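Local atomic coordinates of sterol regulatory element-binding protein cleavage-activating protein (Schizosaccharomyces pombe, PDB entry 4YHC), a protein that escorts Sre1, the yeast SREBP, and is required for its processing at low sterol and oxygen levels, the chain here being its WD40 domain. Residues L220-K225 with R240-D245; T259-K264 with F289-A294; I175-S180 with K224-G229; V198-K203 with K211-N216. The protein carries 9 engineered substitutions. All blocks are in the same frame, centred on the assembly; numbering follows the deposited sequence.

Interaction 1: residues L220-K225 with R240-D245; sequences LTETKK and RDSGVD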
loop_
_atom_site.group_PDB
_atom_site.type_symbol
_atom_site.label_atom_id
_atom_site.label_comp_id
_atom_site.label_asym_id
_atom_site.label_seq_id
_atom_site.Cartn_x
_atom_site.Cartn_y
_atom_site.Cartn_z
ATOM N N LEU A 220 -1.042 20.870 19.128
ATOM C CA LEU A 220 -2.380 20.330 19.455
ATOM C C LEU A 220 -3.563 20.927 18.670
ATOM O O LEU A 220 -4.588 20.262 18.527
ATOM C CB LEU A 220 -2.654 20.459 20.967
ATOM C CG LEU A 220 -1.893 19.490 21.877
ATOM C CD1 LEU A 220 -1.845 19.939 23.347
ATOM C CD2 LEU A 220 -2.484 18.073 21.707
ATOM N N THR A 221 -3.417 22.141 18.139
ATOM C CA THR A 221 -4.512 22.745 17.364
ATOM C C THR A 221 -4.529 22.360 15.877
ATOM O O THR A 221 -5.489 22.688 15.157
ATOM C CB THR A 221 -4.502 24.313 17.430
ATOM O OG1 THR A 221 -3.409 24.827 16.660
ATOM C CG2 THR A 221 -4.369 24.786 18.822
ATOM N N GLU A 222 -3.473 21.698 15.409
ATOM C CA GLU A 222 -3.418 21.332 14.006
ATOM C C GLU A 222 -4.468 20.269 13.738
ATOM O O GLU A 222 -4.791 19.462 14.578
ATOM C CB GLU A 222 -2.017 20.871 13.614
ATOM C CG GLU A 222 -0.947 21.920 13.796
ATOM C CD GLU A 222 0.360 21.529 13.185
ATOM O OE1 GLU A 222 0.518 20.352 12.728
ATOM O OE2 GLU A 222 1.259 22.389 13.144
ATOM N N THR A 223 -5.105 20.403 12.601
ATOM C CA THR A 223 -5.907 19.333 12.033
ATOM C C THR A 223 -5.025 18.066 11.680
ATOM O O THR A 223 -3.998 18.181 11.007
ATOM C CB THR A 223 -6.510 19.813 10.746
ATOM O OG1 THR A 223 -7.161 21.055 10.986
ATOM C CG2 THR A 223 -7.531 18.775 10.161
ATOM N N LYS A 224 -5.484 16.925 12.123
ATOM C CA LYS A 224 -4.904 15.583 11.782
ATOM C C LYS A 224 -5.395 15.186 10.394
ATOM O O LYS A 224 -6.576 15.279 10.078
ATOM C CB LYS A 224 -5.312 14.563 12.835
ATOM C CG LYS A 224 -4.396 14.594 14.041
ATOM C CD LYS A 224 -4.235 15.950 14.761
ATOM C CE LYS A 224 -5.167 16.130 15.969
ATOM N NZ LYS A 224 -5.122 14.905 16.868
ATOM N N LYS A 225 -4.487 14.763 9.542
ATOM C CA LYS A 225 -4.807 14.580 8.123
ATOM C C LYS A 225 -4.737 13.107 7.679
ATOM O O LYS A 225 -5.390 12.720 6.689
ATOM C CB LYS A 225 -3.843 15.416 7.289
ATOM C CG LYS A 225 -3.934 16.933 7.493
ATOM C CD LYS A 225 -5.313 17.408 7.064
ATOM C CE LYS A 225 -5.464 18.932 6.900
ATOM N NZ LYS A 225 -4.570 19.484 5.876
ATOM N N ARG A 240 -0.203 15.744 10.130
ATOM C CA ARG A 240 -1.021 16.898 10.590
ATOM C C ARG A 240 -0.595 18.013 9.621
ATOM O O ARG A 240 -0.313 17.706 8.418
ATOM C CB ARG A 240 -0.802 17.200 12.097
ATOM C CG ARG A 240 0.640 17.194 12.574
ATOM C CD ARG A 240 0.774 17.382 14.112
ATOM N NE ARG A 240 2.165 17.205 14.493
ATOM C CZ ARG A 240 3.186 17.990 14.154
ATOM N NH1 ARG A 240 3.005 19.159 13.530
ATOM N NH2 ARG A 240 4.427 17.601 14.444
ATOM N N ASP A 241 -0.622 19.275 10.036
ATOM C CA ASP A 241 -0.468 20.378 9.052
ATOM C C ASP A 241 0.908 20.980 8.968
ATOM O O ASP A 241 1.201 21.630 8.001
ATOM C CB ASP A 241 -1.562 21.439 9.288
ATOM C CG ASP A 241 -2.842 21.169 8.415
ATOM O OD1 ASP A 241 -2.762 20.531 7.322
ATOM O OD2 ASP A 241 -3.916 21.558 8.834
ATOM N N SER A 242 1.753 20.830 9.987
ATOM C CA SER A 242 3.167 21.249 9.884
ATOM C C SER A 242 4.136 20.096 10.079
ATOM O O SER A 242 5.357 20.283 10.274
ATOM C CB SER A 242 3.526 22.387 10.871
ATOM O OG SER A 242 3.327 21.973 12.215
ATOM N N GLY A 243 3.632 18.877 9.946
ATOM C CA GLY A 243 4.525 17.709 9.975
ATOM C C GLY A 243 3.886 16.358 10.230
ATOM O O GLY A 243 2.667 16.200 10.115
ATOM N N VAL A 244 4.752 15.378 10.522
ATOM C CA VAL A 244 4.312 14.043 10.775
ATOM C C VAL A 244 5.003 13.540 12.023
ATOM O O VAL A 244 6.226 13.577 12.091
ATOM C CB VAL A 244 4.659 13.071 9.648
ATOM C CG1 VAL A 244 4.051 11.699 9.974
ATOM C CG2 VAL A 244 4.083 13.537 8.332
ATOM N N ASP A 245 4.206 13.035 12.972
ATOM C CA ASP A 245 4.742 12.403 14.190
ATOM C C ASP A 245 4.858 10.883 14.016
ATOM O O ASP A 245 3.871 10.216 13.554
ATOM C CB ASP A 245 3.830 12.722 15.341
ATOM C CG ASP A 245 3.746 14.232 15.578
ATOM O OD1 ASP A 245 4.756 14.941 15.417
ATOM O OD2 ASP A 245 2.679 14.700 15.891
#

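Interaction 2: residues T259-K264 with F289-A294; sequences TLPPIK and FCFTHA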
loop_
_atom_site.group_PDB
_atom_site.type_symbol
_atom_site.label_atom_id
_atom_site.label_comp_id
_atom_site.label_asym_id
_atom_site.label_seq_id
_atom_site.Cartn_x
_atom_site.Cartn_y
_atom_site.Cartn_z
ATOM N N THR A 259 9.267 17.704 9.825
ATOM C CA THR A 259 8.644 18.980 9.445
ATOM C C THR A 259 8.214 18.920 7.999
ATOM O O THR A 259 9.031 18.614 7.144
ATOM C CB THR A 259 9.647 20.157 9.620
ATOM O OG1 THR A 259 10.106 20.155 10.967
ATOM C CG2 THR A 259 8.945 21.496 9.389
ATOM N N LEU A 260 6.912 19.124 7.764
ATOM C CA LEU A 260 6.309 19.054 6.432
ATOM C C LEU A 260 5.363 20.214 6.214
ATOM O O LEU A 260 4.857 20.807 7.156
ATOM C CB LEU A 260 5.505 17.730 6.220
ATOM C CG LEU A 260 6.441 16.510 6.161
ATOM C CD1 LEU A 260 5.568 15.259 6.142
ATOM C CD2 LEU A 260 7.401 16.500 4.964
ATOM N N PRO A 261 5.044 20.476 4.975
ATOM C CA PRO A 261 3.950 21.412 4.701
ATOM C C PRO A 261 2.628 20.732 4.889
ATOM O O PRO A 261 2.586 19.506 5.205
ATOM C CB PRO A 261 4.191 21.807 3.249
ATOM C CG PRO A 261 4.902 20.682 2.654
ATOM C CD PRO A 261 5.737 20.035 3.734
ATOM N N PRO A 262 1.545 21.507 4.756
ATOM C CA PRO A 262 0.249 21.024 4.999
ATOM C C PRO A 262 -0.075 19.900 4.035
ATOM O O PRO A 262 0.225 20.005 2.866
ATOM C CB PRO A 262 -0.638 22.231 4.695
ATOM C CG PRO A 262 0.247 23.421 4.908
ATOM C CD PRO A 262 1.564 22.988 4.476
ATOM N N ILE A 263 -0.719 18.870 4.544
ATOM C CA ILE A 263 -0.923 17.599 3.807
ATOM C C ILE A 263 -2.399 17.457 3.570
ATOM O O ILE A 263 -3.221 17.700 4.440
ATOM C CB ILE A 263 -0.346 16.430 4.634
ATOM C CG1 ILE A 263 1.165 16.469 4.533
ATOM C CG2 ILE A 263 -0.884 15.036 4.204
ATOM C CD1 ILE A 263 1.838 15.628 5.585
ATOM N N LYS A 264 -2.768 17.099 2.370
ATOM C CA LYS A 264 -4.147 16.824 2.056
ATOM C C LYS A 264 -4.663 15.573 2.682
ATOM O O LYS A 264 -3.990 14.565 2.694
ATOM C CB LYS A 264 -4.288 16.755 0.552
ATOM C CG LYS A 264 -5.706 16.744 0.108
ATOM C CD LYS A 264 -5.761 17.078 -1.379
ATOM C CE LYS A 264 -7.140 16.806 -1.953
ATOM N NZ LYS A 264 -8.145 17.375 -0.987
ATOM N N PHE A 289 8.462 9.761 2.084
ATOM C CA PHE A 289 7.038 10.130 2.272
ATOM C C PHE A 289 6.500 10.550 0.918
ATOM O O PHE A 289 7.234 11.198 0.141
ATOM C CB PHE A 289 6.821 11.334 3.202
ATOM C CG PHE A 289 7.321 11.178 4.576
ATOM C CD1 PHE A 289 7.228 9.957 5.254
ATOM C CD2 PHE A 289 7.837 12.238 5.256
ATOM C CE1 PHE A 289 7.682 9.809 6.560
ATOM C CE2 PHE A 289 8.278 12.092 6.566
ATOM C CZ PHE A 289 8.243 10.844 7.204
ATOM N N CYS A 290 5.236 10.251 0.678
ATOM C CA CYS A 290 4.490 10.713 -0.471
ATOM C C CYS A 290 3.235 11.333 0.048
ATOM O O CYS A 290 2.561 10.777 0.887
ATOM C CB CYS A 290 4.105 9.544 -1.409
ATOM S SG CYS A 290 3.145 10.066 -2.853
ATOM N N PHE A 291 2.891 12.486 -0.492
ATOM C CA PHE A 291 1.624 13.188 -0.124
ATOM C C PHE A 291 1.217 14.224 -1.189
ATOM O O PHE A 291 1.993 14.523 -2.101
ATOM C CB PHE A 291 1.729 13.801 1.283
ATOM C CG PHE A 291 2.756 14.868 1.383
ATOM C CD1 PHE A 291 4.059 14.587 1.720
ATOM C CD2 PHE A 291 2.402 16.184 1.098
ATOM C CE1 PHE A 291 4.990 15.606 1.829
ATOM C CE2 PHE A 291 3.315 17.195 1.181
ATOM C CZ PHE A 291 4.616 16.918 1.536
ATOM N N THR A 292 -0.031 14.660 -1.101
ATOM C CA THR A 292 -0.538 15.798 -1.858
ATOM C C THR A 292 -0.565 17.003 -0.985
ATOM O O THR A 292 -1.048 16.998 0.140
ATOM C CB THR A 292 -1.925 15.501 -2.407
ATOM O OG1 THR A 292 -1.801 14.339 -3.233
ATOM C CG2 THR A 292 -2.486 16.680 -3.284
ATOM N N HIS A 293 0.097 18.011 -1.480
ATOM C CA HIS A 293 0.294 19.252 -0.774
ATOM C C HIS A 293 -1.090 19.921 -0.701
ATOM O O HIS A 293 -1.783 20.083 -1.747
ATOM C CB HIS A 293 1.280 20.059 -1.610
ATOM C CG HIS A 293 1.914 21.192 -0.883
ATOM N ND1 HIS A 293 1.191 22.275 -0.381
ATOM C CD2 HIS A 293 3.192 21.398 -0.538
ATOM C CE1 HIS A 293 2.038 23.114 0.197
ATOM N NE2 HIS A 293 3.255 22.603 0.104
ATOM N N ALA A 294 -1.540 20.223 0.497
ATOM C CA ALA A 294 -2.826 20.843 0.704
ATOM C C ALA A 294 -2.976 22.261 0.140
ATOM O O ALA A 294 -4.084 22.706 -0.080
ATOM C CB ALA A 294 -3.167 20.865 2.196
#

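Interaction 3: residues I175-S180 with K224-G229; sequences IIKSIS and KKDIYG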
loop_
_atom_site.group_PDB
_atom_site.type_symbol
_atom_site.label_atom_id
_atom_site.label_comp_id
_atom_site.label_asym_id
_atom_site.label_seq_id
_atom_site.Cartn_x
_atom_site.Cartn_y
_atom_site.Cartn_z
ATOM N N ILE A 175 -15.141 7.663 11.170
ATOM C CA ILE A 175 -13.782 7.276 10.871
ATOM C C ILE A 175 -13.370 7.824 9.536
ATOM O O ILE A 175 -13.924 7.481 8.541
ATOM C CB ILE A 175 -13.656 5.744 10.950
ATOM C CG1 ILE A 175 -13.758 5.372 12.410
ATOM C CG2 ILE A 175 -12.328 5.223 10.368
ATOM C CD1 ILE A 175 -13.772 3.893 12.705
ATOM N N ILE A 176 -12.363 8.667 9.520
ATOM C CA ILE A 176 -11.765 9.172 8.264
ATOM C C ILE A 176 -10.872 8.091 7.587
ATOM O O ILE A 176 -10.823 7.987 6.378
ATOM C CB ILE A 176 -10.878 10.411 8.578
ATOM C CG1 ILE A 176 -11.693 11.537 9.235
ATOM C CG2 ILE A 176 -10.234 10.974 7.326
ATOM C CD1 ILE A 176 -10.817 12.679 9.722
ATOM N N LYS A 177 -10.169 7.285 8.378
ATOM C CA LYS A 177 -9.121 6.416 7.843
ATOM C C LYS A 177 -8.804 5.353 8.883
ATOM O O LYS A 177 -8.632 5.680 10.056
ATOM C CB LYS A 177 -7.885 7.277 7.583
ATOM C CG LYS A 177 -6.596 6.555 7.284
ATOM C CD LYS A 177 -6.658 5.881 5.940
ATOM C CE LYS A 177 -5.306 5.334 5.537
ATOM N NZ LYS A 177 -4.676 6.239 4.578
ATOM N N SER A 178 -8.754 4.100 8.469
ATOM C CA SER A 178 -8.356 3.035 9.372
ATOM C C SER A 178 -7.255 2.260 8.709
ATOM O O SER A 178 -7.243 2.137 7.517
ATOM C CB SER A 178 -9.535 2.153 9.728
ATOM O OG SER A 178 -10.072 1.583 8.533
ATOM N N ILE A 179 -6.341 1.741 9.519
ATOM C CA ILE A 179 -5.290 0.875 9.065
ATOM C C ILE A 179 -5.039 -0.259 10.032
ATOM O O ILE A 179 -5.384 -0.205 11.259
ATOM C CB ILE A 179 -3.961 1.601 8.916
ATOM C CG1 ILE A 179 -3.537 2.212 10.257
ATOM C CG2 ILE A 179 -4.084 2.612 7.797
ATOM C CD1 ILE A 179 -2.151 2.840 10.260
ATOM N N SER A 180 -4.478 -1.311 9.479
ATOM C CA SER A 180 -4.078 -2.481 10.286
ATOM C C SER A 180 -2.592 -2.442 10.542
ATOM O O SER A 180 -1.829 -2.092 9.662
ATOM C CB SER A 180 -4.509 -3.753 9.578
ATOM O OG SER A 180 -3.531 -4.207 8.741
ATOM N N LYS A 224 -5.484 16.925 12.123
ATOM C CA LYS A 224 -4.904 15.583 11.782
ATOM C C LYS A 224 -5.395 15.186 10.394
ATOM O O LYS A 224 -6.576 15.279 10.078
ATOM C CB LYS A 224 -5.312 14.563 12.835
ATOM C CG LYS A 224 -4.396 14.594 14.041
ATOM C CD LYS A 224 -4.235 15.950 14.761
ATOM C CE LYS A 224 -5.167 16.130 15.969
ATOM N NZ LYS A 224 -5.122 14.905 16.868
ATOM N N LYS A 225 -4.487 14.763 9.542
ATOM C CA LYS A 225 -4.807 14.580 8.123
ATOM C C LYS A 225 -4.737 13.107 7.679
ATOM O O LYS A 225 -5.390 12.720 6.689
ATOM C CB LYS A 225 -3.843 15.416 7.289
ATOM C CG LYS A 225 -3.934 16.933 7.493
ATOM C CD LYS A 225 -5.313 17.408 7.064
ATOM C CE LYS A 225 -5.464 18.932 6.900
ATOM N NZ LYS A 225 -4.570 19.484 5.876
ATOM N N ASP A 226 -3.924 12.295 8.364
ATOM C CA ASP A 226 -3.753 10.913 7.904
ATOM C C ASP A 226 -2.960 10.119 8.946
ATOM O O ASP A 226 -2.289 10.653 9.832
ATOM C CB ASP A 226 -2.997 10.855 6.552
ATOM C CG ASP A 226 -3.517 9.730 5.629
ATOM O OD1 ASP A 226 -4.230 8.800 6.138
ATOM O OD2 ASP A 226 -3.175 9.754 4.403
ATOM N N ILE A 227 -3.068 8.826 8.801
ATOM C CA ILE A 227 -2.247 7.873 9.559
ATOM C C ILE A 227 -1.733 6.813 8.622
ATOM O O ILE A 227 -2.411 6.439 7.646
ATOM C CB ILE A 227 -3.020 7.219 10.725
ATOM C CG1 ILE A 227 -4.295 6.490 10.294
ATOM C CG2 ILE A 227 -3.367 8.233 11.758
ATOM C CD1 ILE A 227 -4.987 5.796 11.465
ATOM N N TYR A 228 -0.521 6.296 8.895
ATOM C CA TYR A 228 0.045 5.275 8.005
ATOM C C TYR A 228 0.944 4.425 8.891
ATOM O O TYR A 228 1.613 4.956 9.779
ATOM C CB TYR A 228 0.846 5.897 6.837
ATOM C CG TYR A 228 1.261 4.882 5.790
ATOM C CD1 TYR A 228 2.462 4.179 5.937
ATOM C CD2 TYR A 228 0.465 4.585 4.693
ATOM C CE1 TYR A 228 2.854 3.212 5.026
ATOM C CE2 TYR A 228 0.905 3.621 3.730
ATOM C CZ TYR A 228 2.076 2.951 3.961
ATOM O OH TYR A 228 2.586 2.012 3.132
ATOM N N GLY A 229 0.941 3.129 8.690
ATOM C CA GLY A 229 1.703 2.210 9.601
ATOM C C GLY A 229 2.848 1.482 8.910
ATOM O O GLY A 229 2.782 1.225 7.713
#

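Interaction 4: residues V198-K203 with K211-N216; sequences VTVYSK and KILSQN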
loop_
_atom_site.group_PDB
_atom_site.type_symbol
_atom_site.label_atom_id
_atom_site.label_comp_id
_atom_site.label_asym_id
_atom_site.label_seq_id
_atom_site.Cartn_x
_atom_site.Cartn_y
_atom_site.Cartn_z
ATOM N N VAL A 198 -6.634 9.634 17.258
ATOM C CA VAL A 198 -6.371 8.312 16.723
ATOM C C VAL A 198 -6.540 7.292 17.853
ATOM O O VAL A 198 -5.915 7.388 18.904
ATOM C CB VAL A 198 -5.064 8.195 15.862
ATOM C CG1 VAL A 198 -4.106 9.299 16.105
ATOM C CG2 VAL A 198 -4.397 6.860 16.047
ATOM N N THR A 199 -7.458 6.358 17.628
ATOM C CA THR A 199 -7.705 5.281 18.556
ATOM C C THR A 199 -7.061 4.002 18.003
ATOM O O THR A 199 -7.294 3.601 16.849
ATOM C CB THR A 199 -9.218 5.019 18.750
ATOM O OG1 THR A 199 -9.819 6.153 19.339
ATOM C CG2 THR A 199 -9.456 3.828 19.680
ATOM N N VAL A 200 -6.298 3.350 18.833
ATOM C CA VAL A 200 -5.692 2.113 18.474
ATOM C C VAL A 200 -6.298 1.003 19.350
ATOM O O VAL A 200 -6.087 0.985 20.548
ATOM C CB VAL A 200 -4.202 2.121 18.676
ATOM C CG1 VAL A 200 -3.631 0.791 18.206
ATOM C CG2 VAL A 200 -3.511 3.274 17.965
ATOM N N TYR A 201 -6.975 0.054 18.728
ATOM C CA TYR A 201 -7.338 -1.220 19.411
ATOM C C TYR A 201 -6.268 -2.290 19.221
ATOM O O TYR A 201 -5.964 -2.685 18.080
ATOM C CB TYR A 201 -8.631 -1.785 18.862
ATOM C CG TYR A 201 -9.850 -1.205 19.498
ATOM C CD1 TYR A 201 -10.379 -1.772 20.650
ATOM C CD2 TYR A 201 -10.484 -0.122 18.935
ATOM C CE1 TYR A 201 -11.478 -1.243 21.238
ATOM C CE2 TYR A 201 -11.579 0.421 19.516
ATOM C CZ TYR A 201 -12.068 -0.139 20.661
ATOM O OH TYR A 201 -13.175 0.383 21.202
ATOM N N SER A 202 -5.692 -2.746 20.319
ATOM C CA SER A 202 -4.638 -3.766 20.297
ATOM C C SER A 202 -5.025 -5.037 21.032
ATOM O O SER A 202 -5.630 -4.990 22.115
ATOM C CB SER A 202 -3.381 -3.244 20.909
ATOM O OG SER A 202 -3.003 -2.077 20.232
ATOM N N LYS A 203 -4.614 -6.157 20.447
ATOM C CA LYS A 203 -4.921 -7.467 20.954
ATOM C C LYS A 203 -3.774 -7.972 21.809
ATOM O O LYS A 203 -2.662 -8.179 21.319
ATOM C CB LYS A 203 -5.155 -8.429 19.793
ATOM C CG LYS A 203 -6.189 -9.514 20.081
ATOM C CD LYS A 203 -5.899 -10.820 19.384
ATOM C CE LYS A 203 -7.171 -11.627 19.142
ATOM N NZ LYS A 203 -8.161 -11.639 20.256
ATOM N N LYS A 211 -6.562 2.385 23.019
ATOM C CA LYS A 211 -5.873 3.507 23.566
ATOM C C LYS A 211 -6.025 4.656 22.618
ATOM O O LYS A 211 -6.166 4.449 21.416
ATOM C CB LYS A 211 -4.418 3.199 23.750
ATOM C CG LYS A 211 -4.114 2.713 25.148
ATOM C CD LYS A 211 -2.754 3.213 25.612
ATOM C CE LYS A 211 -1.645 2.297 25.137
ATOM N NZ LYS A 211 -1.619 1.029 25.923
ATOM N N ILE A 212 -5.950 5.865 23.146
ATOM C CA ILE A 212 -5.968 7.047 22.307
ATOM C C ILE A 212 -4.555 7.537 22.290
ATOM O O ILE A 212 -3.987 7.780 23.363
ATOM C CB ILE A 212 -6.783 8.222 22.867
ATOM C CG1 ILE A 212 -8.168 7.780 23.364
ATOM C CG2 ILE A 212 -6.823 9.360 21.838
ATOM C CD1 ILE A 212 -9.193 7.506 22.309
ATOM N N LEU A 213 -4.016 7.740 21.091
ATOM C CA LEU A 213 -2.656 8.230 20.926
ATOM C C LEU A 213 -2.543 9.728 21.106
ATOM O O LEU A 213 -3.470 10.428 20.822
ATOM C CB LEU A 213 -2.205 7.938 19.503
ATOM C CG LEU A 213 -1.420 6.668 19.321
ATOM C CD1 LEU A 213 -2.019 5.499 20.079
ATOM C CD2 LEU A 213 -1.300 6.430 17.824
ATOM N N SER A 214 -1.373 10.208 21.517
ATOM C CA SER A 214 -1.110 11.661 21.595
ATOM C C SER A 214 -0.190 12.131 20.470
ATOM O O SER A 214 0.934 11.630 20.346
ATOM C CB SER A 214 -0.432 12.017 22.925
ATOM O OG SER A 214 -1.014 11.324 24.020
ATOM N N GLN A 215 -0.630 13.088 19.654
ATOM C CA GLN A 215 0.331 13.853 18.825
ATOM C C GLN A 215 1.313 14.712 19.649
ATOM O O GLN A 215 1.134 14.910 20.840
ATOM C CB GLN A 215 -0.391 14.763 17.863
ATOM C CG GLN A 215 -1.242 15.799 18.568
ATOM C CD GLN A 215 -1.470 16.984 17.693
ATOM O OE1 GLN A 215 -2.549 17.188 17.153
ATOM N NE2 GLN A 215 -0.428 17.761 17.509
ATOM N N ASN A 216 2.303 15.265 18.959
ATOM C CA ASN A 216 3.265 16.180 19.526
ATOM C C ASN A 216 2.489 17.343 20.206
ATOM O O ASN A 216 1.666 18.022 19.596
ATOM C CB ASN A 216 4.270 16.612 18.416
ATOM C CG ASN A 216 5.406 17.461 18.938
ATOM O OD1 ASN A 216 5.205 18.347 19.775
ATOM N ND2 ASN A 216 6.602 17.260 18.394
#

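Interaction 1: residues L220-K225 with R240-D245
Glu-222 carries CG beside its own backbone N and anti to its carbonyl carbon; chi1 (-61°) sets CG, and the extended chain beyond it carries the carboxylate to the turn at 240-243. Arg-240 differs at its first torsion: CG sits between the backbone N and the carbonyl carbon (chi1 45°), after which the chain stays straight to NE. The two side chains meet with their carboxylate and guanidinium planes 51° apart. Three donors converge on Glu-222 OE1: Arg-240 NH1 at 2.9 Å, Ser-242 N at 3.0 Å and Asp-241 N at 3.1 Å. Arg-240 NH1 comes from one side of the carboxylate plane and the two backbone N-H groups from the other, whereas OE1 itself lies in the plane of the guanidinium. The other oxygen, OE2, faces Ser-242 OG at a modelled separation too short to be trusted in detail. Arg-240 also grips Asp-245 side-on, NE to OD2 at 2.9 Å and NH2 to OD1 at 2.9 Å, which fixes the rotation of the guanidinium. A separate salt bridge lies apart from this cluster, where Lys-225 NZ meets the syn lone pair of Asp-241 OD1 at a short 2.5 Å. Glu-222, Arg-240 and Asp-245 thus form a salt-bridge network that ties the loop entering a blade of the WD40 propeller to the hairpin turn between that blade's second and third strands.

Interaction 2: residues T259-K264 with F289-A294
Ile-263 and His-293 pair in a single backbone bridge, flanked by Lys-264 N to Thr-292 O at 2.8 Å and Ala-294 N to Pro-262 O at 3.0 Å, with the end-to-end directions of the touching parts 59° apart. The side chains of the loop then spread over the aromatic residues of strand 281-292. Phe-291 holds CG between its backbone N and carbonyl carbon (chi1 64°), and Ile-263 lies across the ring at about a right angle. Its CG1 sits 4.0 Å from the centroid of the Phe-291 ring, over the face though offset toward the rim, which makes a CH-pi contact. Pro-261 meets the far end of the same ring, CG to CZ of Phe-291 at 3.9 Å. Leu-260 divides its two methyls, CD1 touching CD2 of Phe-289 at 3.9 Å and CD2 lying near CE1 of Phe-291. The same proline also meets the histidine, Pro-261 CB to His-293 NE2 at 3.4 Å, while Pro-262 O stands over one face of that imidazole; His-293 ND1 bonds to Val-295 N. Further out, Phe-289 meets Phe-258 edge-to-face. Two backbone bonds thus fix the register of the loop against the strand end, while the side chains, among them prolines that lack an N-H to donate, add mainly hydrophobic and CH-pi contacts between the blade ending at 253-259 and the next sheet.

Interaction 3: residues I175-S180 with K224-G229
Lys-177 and Ile-227 slide past each other in opposite directions, Lys-177 CG lying 3.8 Å from Ile-227 CG1 as the lysine chain passes along the neighbouring strand. Lys-177 starts with CG anti to its backbone N (chi1 168°) and is bent further on at chi2 and chi4, and its ammonium ends beside the Asp-226 carboxylate. The salt bridge runs from Lys-177 NZ to Asp-226 OD1 at 3.0 Å and uses the syn lone pair of that oxygen. The same OD1 receives Ile-227 N at 2.9 Å, on the anti side but 32° out of the carboxylate plane, so the lysine and a backbone N-H both grip one carboxylate oxygen, while OD2 is taken by Phe-268 N. These residues sit on the first strands of two successive blades of the WD40 beta-propeller, the strands lying nearest the central channel in this fold. The short segments 177-180 and 226-229 run side by side, 7.2 Å apart at closest and 8° from parallel, so they are joined through side chains and not by a backbone ladder. A classic beta bulge lies near the start of each: Ile-176 and Lys-177 opposite Leu-192, and Lys-225 and Asp-226 opposite Ala-239. Beyond the salt bridge the contact turns apolar. Ile-179 and Ile-227 cross obliquely, CG1 of Ile-179 standing 4.1 Å from CD1 of Ile-227. Ile-179 CD1 then reaches over the backbone, 3.7 Å from Tyr-228 C and 3.5 Å from Gly-229 N, an approach made at a position where the opposite strand has no side chain.

Interaction 4: residues V198-K203 with K211-N216
Val-198 and Leu-213 face each other at the open end of a beta hairpin, strands 198-204 and 207-212, the outer pair of a WD40 blade assigned by prediction to the fourth repeat. Thr-199 and Ile-212 form an antiparallel non-hydrogen-bonded pair, Val-200 and Lys-211 the hydrogen-bonded one. Beyond them, Leu-213 N still bonds to Val-198 O at 2.9 Å. The side chains here are unusually turned. Val-198 has a nearly eclipsed first torsion (chi1 19°), and Leu-213 departs from the staggered positions too at chi1 (-95°). From there the leucine fork spans both valines: CD2 touches CG2 of Val-198 at 3.6 Å, and CD1 presses on CG2 of Val-200 at 3.4 Å, tighter than normal van der Waals contact. Such torsions and closeness suggest local strain. Leu-213 also meets Leu-236 of the following blade. On the other face, Thr-199 keeps OG1 beside its backbone N, anti to its carbonyl carbon. Ile-212 has CG1 likewise beside its own N, and its chi2 (-76°) turns CD1 to 3.3 Å from Thr-199 OG1.

In the fold
The four contacts trace one passage round the propeller. Interaction 4 is nested within the chain loop closed by interaction 3, their centres about 11 Å apart, and interaction 1 shares Lys-224 and Lys-225 with interaction 3. Interactions 1 and 4 meet where Asp-245 OD2 lies 3.1 Å from Asn-216 N, a probable hydrogen bond. Lys-225 NZ carries the chain of contacts onward, 2.7 Å from Ile-263 O of interaction 2, another probable hydrogen bond; the centres of interactions 1 and 2 are about 10 Å apart. Interactions 2 and 4 do not touch, their nearest atoms being about 9 Å apart. All segments fall in the region that by similarity binds Sre1; a citric acid, probably from crystallisation, lies about 4 Å from the Lys-211 side chain.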